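Local coordinates for sister chromatid cohesion protein (Chaetomium thermophilum, PDB 5T8V) that probably serves as the cohesin loader Scc2, associating with chromatin, and is represented here by its C-terminal HEAT-repeat fragment, at residues L945-L950 with E998-F1003; A448-L453 with S623-V628. All coordinates share one frame; numbering follows the deposited sequence.

Contact 1 of 2, residues L945-L950 with E998-F1003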
loop_
_atom_site.group_PDB
_atom_site.type_symbol
_atom_site.label_atom_id
_atom_site.label_comp_id
_atom_site.label_asym_id
_atom_site.label_seq_id
_atom_site.Cartn_x
_atom_site.Cartn_y
_atom_site.Cartn_z
ATOM N N LEU A 945 -43.882 39.085 -37.234
ATOM C CA LEU A 945 -42.431 38.968 -37.329
ATOM C C LEU A 945 -42.030 38.088 -38.510
ATOM O O LEU A 945 -41.189 38.473 -39.335
ATOM C CB LEU A 945 -41.880 38.410 -36.018
ATOM C CG LEU A 945 -40.380 38.133 -35.939
ATOM C CD1 LEU A 945 -39.573 39.376 -36.281
ATOM C CD2 LEU A 945 -40.036 37.627 -34.548
ATOM N N VAL A 946 -42.634 36.902 -38.611
ATOM C CA VAL A 946 -42.315 35.983 -39.701
ATOM C C VAL A 946 -42.601 36.639 -41.047
ATOM O O VAL A 946 -41.780 36.587 -41.972
ATOM C CB VAL A 946 -43.102 34.669 -39.537
ATOM C CG1 VAL A 946 -42.781 33.694 -40.667
ATOM C CG2 VAL A 946 -42.808 34.030 -38.182
ATOM N N ILE A 947 -43.771 37.269 -41.175
ATOM C CA ILE A 947 -44.172 37.858 -42.450
ATOM C C ILE A 947 -43.218 38.978 -42.839
ATOM O O ILE A 947 -42.783 39.074 -43.992
ATOM C CB ILE A 947 -45.628 38.353 -42.375
ATOM C CG1 ILE A 947 -46.579 37.160 -42.228
ATOM C CG2 ILE A 947 -45.994 39.160 -43.625
ATOM C CD1 ILE A 947 -48.006 37.541 -41.878
ATOM N N SER A 948 -42.882 39.850 -41.886
ATOM C CA SER A 948 -41.950 40.931 -42.185
ATOM C C SER A 948 -40.598 40.379 -42.618
ATOM O O SER A 948 -39.981 40.894 -43.558
ATOM C CB SER A 948 -41.795 41.848 -40.970
ATOM O OG SER A 948 -41.339 41.130 -39.836
ATOM N N SER A 949 -40.127 39.321 -41.954
ATOM C CA SER A 949 -38.848 38.727 -42.331
ATOM C C SER A 949 -38.896 38.171 -43.751
ATOM O O SER A 949 -37.989 38.410 -44.556
ATOM C CB SER A 949 -38.468 37.636 -41.332
ATOM O OG SER A 949 -38.294 38.177 -40.034
ATOM N N LEU A 950 -39.955 37.427 -44.078
ATOM C CA LEU A 950 -40.080 36.860 -45.419
ATOM C C LEU A 950 -40.150 37.958 -46.475
ATOM O O LEU A 950 -39.433 37.917 -47.486
ATOM C CB LEU A 950 -41.316 35.962 -45.484
ATOM C CG LEU A 950 -41.250 34.704 -44.614
ATOM C CD1 LEU A 950 -42.629 34.085 -44.442
ATOM C CD2 LEU A 950 -40.284 33.695 -45.215
ATOM N N GLU A 998 -53.002 36.944 -46.615
ATOM C CA GLU A 998 -53.314 38.351 -46.847
ATOM C C GLU A 998 -52.109 39.110 -47.388
ATOM O O GLU A 998 -52.275 40.105 -48.103
ATOM C CB GLU A 998 -53.808 39.002 -45.553
ATOM C CG GLU A 998 -54.964 38.272 -44.878
ATOM C CD GLU A 998 -56.127 38.011 -45.817
ATOM O OE1 GLU A 998 -56.125 36.960 -46.493
ATOM O OE2 GLU A 998 -57.040 38.861 -45.885
ATOM N N HIS A 999 -50.897 38.660 -47.064
ATOM C CA HIS A 999 -49.675 39.322 -47.508
ATOM C C HIS A 999 -48.990 38.603 -48.659
ATOM O O HIS A 999 -48.276 39.244 -49.437
ATOM C CB HIS A 999 -48.689 39.447 -46.342
ATOM C CG HIS A 999 -49.270 40.104 -45.128
ATOM N ND1 HIS A 999 -50.185 39.476 -44.311
ATOM C CD2 HIS A 999 -49.070 41.332 -44.597
ATOM C CE1 HIS A 999 -50.521 40.290 -43.325
ATOM N NE2 HIS A 999 -49.858 41.423 -43.476
ATOM N N PHE A 1000 -49.185 37.290 -48.782
ATOM C CA PHE A 1000 -48.664 36.501 -49.895
ATOM C C PHE A 1000 -49.853 35.985 -50.697
ATOM O O PHE A 1000 -50.328 34.865 -50.457
ATOM C CB PHE A 1000 -47.799 35.345 -49.387
ATOM C CG PHE A 1000 -46.713 35.776 -48.442
ATOM C CD1 PHE A 1000 -45.463 36.131 -48.917
ATOM C CD2 PHE A 1000 -46.948 35.834 -47.079
ATOM C CE1 PHE A 1000 -44.465 36.532 -48.047
ATOM C CE2 PHE A 1000 -45.955 36.234 -46.205
ATOM C CZ PHE A 1000 -44.713 36.583 -46.689
ATOM N N PRO A 1001 -50.369 36.760 -51.658
ATOM C CA PRO A 1001 -51.651 36.387 -52.285
ATOM C C PRO A 1001 -51.645 35.009 -52.924
ATOM O O PRO A 1001 -52.624 34.265 -52.789
ATOM C CB PRO A 1001 -51.864 37.499 -53.325
ATOM C CG PRO A 1001 -51.012 38.637 -52.862
ATOM C CD PRO A 1001 -49.825 38.011 -52.211
ATOM N N LYS A 1002 -50.564 34.640 -53.608
ATOM C CA LYS A 1002 -50.513 33.367 -54.316
ATOM C C LYS A 1002 -50.057 32.236 -53.399
ATOM O O LYS A 1002 -49.372 31.309 -53.844
ATOM C CB LYS A 1002 -49.592 33.472 -55.535
ATOM C CG LYS A 1002 -48.157 33.892 -55.223
ATOM C CD LYS A 1002 -47.470 34.471 -56.454
ATOM C CE LYS A 1002 -47.283 33.429 -57.550
ATOM N NZ LYS A 1002 -46.882 34.044 -58.845
ATOM N N PHE A 1003 -50.435 32.301 -52.126
ATOM C CA PHE A 1003 -50.149 31.245 -51.168
ATOM C C PHE A 1003 -51.389 30.387 -50.950
ATOM O O PHE A 1003 -52.503 30.905 -50.830
ATOM C CB PHE A 1003 -49.683 31.830 -49.831
ATOM C CG PHE A 1003 -49.595 30.816 -48.720
ATOM C CD1 PHE A 1003 -48.811 29.678 -48.857
ATOM C CD2 PHE A 1003 -50.288 31.004 -47.534
ATOM C CE1 PHE A 1003 -48.731 28.747 -47.838
ATOM C CE2 PHE A 1003 -50.209 30.076 -46.511
ATOM C CZ PHE A 1003 -49.429 28.947 -46.664
#
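In the helical solenoid built from HEAT repeats, Ile947 and Leu950 of helix 940-960 meet His999 and Phe1000, which come from the loop joining helix 969-986 to helix 1009-1016. Ile947 does most of the work on the helix side. Its chi1 of -67° turns CG2 anti to the backbone N, and this methyl sits over one face of the His999 imidazole, a CH-pi contact with CG2 4.1 Å from the ring centroid and 27° off the normal. The other branch reaches the same ring farther out, where Ile947 CD1 lies 3.8 Å from His999 ND1. Phe1000 slips in beside it and is shared: its CE2 is 3.9 Å from Ile947 CG2, while its CZ comes within 3.7 Å of Leu950 CB. Both approaches to the phenyl are oblique, and the Leu950 side chain runs across Phe1000 at about a right angle.

No hydrogen bond spans the two segments, but Lys951, one residue further along the helix, adds polar contacts: its NZ bonds to His999 O, and the lysine also makes a cation-pi contact with Phe1000. Leu1011 and Ile1015 of helix 1009-1016 pack on Phe1000, and Ile1015 touches Leu950 as well. Phe1000 also opens a type I beta turn ending at Phe1003, closed by a weak bond from Phe1003 N to Phe1000 O at 3.1 Å. Two neighbouring loop residues folded back over the side of a helix, with aliphatic groups against rings, make this the kind of helix-to-linker packing found in alpha-solenoids of HEAT repeats.

Contact 2 of 2, residues A448-L453 with S623-V628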
loop_
_atom_site.group_PDB
_atom_site.type_symbol
_atom_site.label_atom_id
_atom_site.label_comp_id
_atom_site.label_asym_id
_atom_site.label_seq_id
_atom_site.Cartn_x
_atom_site.Cartn_y
_atom_site.Cartn_z
ATOM N N ALA A 448 12.694 -16.405 1.611
ATOM C CA ALA A 448 13.667 -15.619 2.361
ATOM C C ALA A 448 13.393 -14.125 2.229
ATOM O O ALA A 448 13.478 -13.385 3.216
ATOM C CB ALA A 448 15.080 -15.952 1.885
ATOM N N LYS A 449 13.066 -13.660 1.022
ATOM C CA LYS A 449 12.737 -12.250 0.840
ATOM C C LYS A 449 11.498 -11.875 1.644
ATOM O O LYS A 449 11.475 -10.848 2.330
ATOM C CB LYS A 449 12.525 -11.942 -0.642
ATOM C CG LYS A 449 13.799 -11.894 -1.469
ATOM C CD LYS A 449 13.498 -11.484 -2.909
ATOM C CE LYS A 449 14.745 -11.509 -3.781
ATOM N NZ LYS A 449 15.777 -10.539 -3.318
ATOM N N ASN A 450 10.453 -12.700 1.566
ATOM C CA ASN A 450 9.221 -12.412 2.294
ATOM C C ASN A 450 9.476 -12.342 3.792
ATOM O O ASN A 450 9.015 -11.418 4.471
ATOM C CB ASN A 450 8.171 -13.472 1.975
ATOM C CG ASN A 450 7.782 -13.477 0.519
ATOM O OD1 ASN A 450 8.282 -12.676 -0.268
ATOM N ND2 ASN A 450 6.892 -14.387 0.146
ATOM N N MET A 451 10.209 -13.317 4.330
ATOM C CA MET A 451 10.549 -13.275 5.747
ATOM C C MET A 451 11.323 -12.005 6.078
ATOM O O MET A 451 11.013 -11.305 7.050
ATOM C CB MET A 451 11.361 -14.511 6.127
ATOM C CG MET A 451 11.569 -14.669 7.626
ATOM S SD MET A 451 12.764 -15.946 8.045
ATOM C CE MET A 451 14.279 -15.175 7.485
ATOM N N ALA A 452 12.333 -11.686 5.264
ATOM C CA ALA A 452 13.188 -10.538 5.541
ATOM C C ALA A 452 12.383 -9.245 5.572
ATOM O O ALA A 452 12.566 -8.409 6.463
ATOM C CB ALA A 452 14.300 -10.457 4.498
ATOM N N LEU A 453 11.494 -9.054 4.596
ATOM C CA LEU A 453 10.639 -7.871 4.602
ATOM C C LEU A 453 9.721 -7.867 5.818
ATOM O O LEU A 453 9.570 -6.840 6.492
ATOM C CB LEU A 453 9.821 -7.814 3.311
ATOM C CG LEU A 453 10.618 -7.622 2.019
ATOM C CD1 LEU A 453 9.752 -7.909 0.805
ATOM C CD2 LEU A 453 11.183 -6.213 1.945
ATOM N N SER A 623 4.627 -4.867 -3.884
ATOM C CA SER A 623 5.173 -6.214 -3.982
ATOM C C SER A 623 4.295 -7.092 -4.865
ATOM O O SER A 623 3.498 -6.585 -5.662
ATOM C CB SER A 623 5.311 -6.836 -2.592
ATOM O OG SER A 623 5.887 -8.129 -2.670
ATOM N N ASP A 624 4.434 -8.410 -4.730
ATOM C CA ASP A 624 3.645 -9.365 -5.497
ATOM C C ASP A 624 2.778 -10.243 -4.611
ATOM O O ASP A 624 1.581 -10.398 -4.883
ATOM C CB ASP A 624 4.570 -10.244 -6.355
ATOM C CG ASP A 624 5.087 -9.519 -7.583
ATOM O OD1 ASP A 624 4.420 -9.585 -8.637
ATOM O OD2 ASP A 624 6.159 -8.884 -7.495
ATOM N N GLN A 625 3.344 -10.823 -3.556
ATOM C CA GLN A 625 2.564 -11.685 -2.684
ATOM C C GLN A 625 1.456 -10.878 -2.004
ATOM O O GLN A 625 1.630 -9.691 -1.717
ATOM C CB GLN A 625 3.454 -12.336 -1.627
ATOM C CG GLN A 625 4.306 -13.482 -2.147
ATOM C CD GLN A 625 5.364 -13.024 -3.128
ATOM O OE1 GLN A 625 5.724 -11.848 -3.166
ATOM N NE2 GLN A 625 5.867 -13.951 -3.934
ATOM N N PRO A 626 0.307 -11.500 -1.724
ATOM C CA PRO A 626 -0.765 -10.787 -1.024
ATOM C C PRO A 626 -0.587 -10.731 0.484
ATOM O O PRO A 626 -1.439 -10.154 1.169
ATOM C CB PRO A 626 -2.015 -11.597 -1.403
ATOM C CG PRO A 626 -1.506 -12.981 -1.749
ATOM C CD PRO A 626 -0.006 -12.931 -1.875
ATOM N N THR A 627 0.490 -11.307 1.013
ATOM C CA THR A 627 0.768 -11.315 2.444
ATOM C C THR A 627 1.924 -10.409 2.831
ATOM O O THR A 627 1.888 -9.796 3.901
ATOM C CB THR A 627 1.073 -12.741 2.914
ATOM O OG1 THR A 627 2.148 -13.286 2.138
ATOM C CG2 THR A 627 -0.158 -13.627 2.773
ATOM N N VAL A 628 2.956 -10.310 1.991
ATOM C CA VAL A 628 4.038 -9.369 2.266
ATOM C C VAL A 628 3.555 -7.939 2.066
ATOM O O VAL A 628 4.048 -7.010 2.716
ATOM C CB VAL A 628 5.262 -9.690 1.385
ATOM C CG1 VAL A 628 5.085 -9.148 -0.035
ATOM C CG2 VAL A 628 6.533 -9.153 2.019
#
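Asn450 is where helix 446-474 first meets the loop between helix 610-619 and helix 628-642, and its partner there is Gln625. The asparagine CG lies anti to its own carbonyl carbon (chi1 -63°), carrying the amide out toward the loop, and ND2 comes to rest 3.6 Å from Gln625 CG. Gln625 is bent at chi2 (67°), which folds its amide back beside that of Asn450. The two amide planes are 58° apart, and Asn450 OD1 stands 4.0 Å from Gln625 OE1. The amide nitrogen thus meets the CG methylene of Gln625 and not its oxygen: Asn450 ND2 lies 4.3 Å from Gln625 OE1, too far for a hydrogen bond. Trimming the side chain to an alanine here would probably leave Gln625 without the amide it packs against and open a gap between helix and loop. The backbone of Asn450 adds a looser approach, its O being 4.2 Å from Val628 CG2.

Next along the helix, Met451 and Ala452 turn to the neighbouring helices instead: both touch Met435 of helix 423-440, and Met451 also packs on Val387 and Leu391 of helix 357-391.

One turn beyond Asn450, Leu453 brings the apolar half of the contact. Its CD1 is 3.7 Å from Val628 CG2 and its CB 3.8 Å from the same methyl, so a single valine branch packs against two carbons of the leucine. Leu453 is further covered by Val439 and by Ser620. Val628 lies on helix 628-642, and its O accepts a bond from Ser632 OG. An amide pair and a leucine-valine pair thus join a helix flank to helix 628-642 and the loop that leads into it, an arrangement at home in a largely helical HEAT-repeat solenoid.

How the contacts relate
Both contacts pair the flank of one helix with a loop, yet they share no helix and lie far apart: their centres are about 86 Å from each other and their nearest atoms about 68 Å. Contact 2 comes first along the chain and closes before contact 1 opens. It lies near the middle of the molecule, about 13 Å from the centre of the chain, and spans 169 largely helical residues between its segments. Contact 1, about 75 Å from that centre, joins segments separated by only 47 residues. This spread is consistent with an elongated solenoid, in which contacts follow one another in series, some local and some longer in sequence.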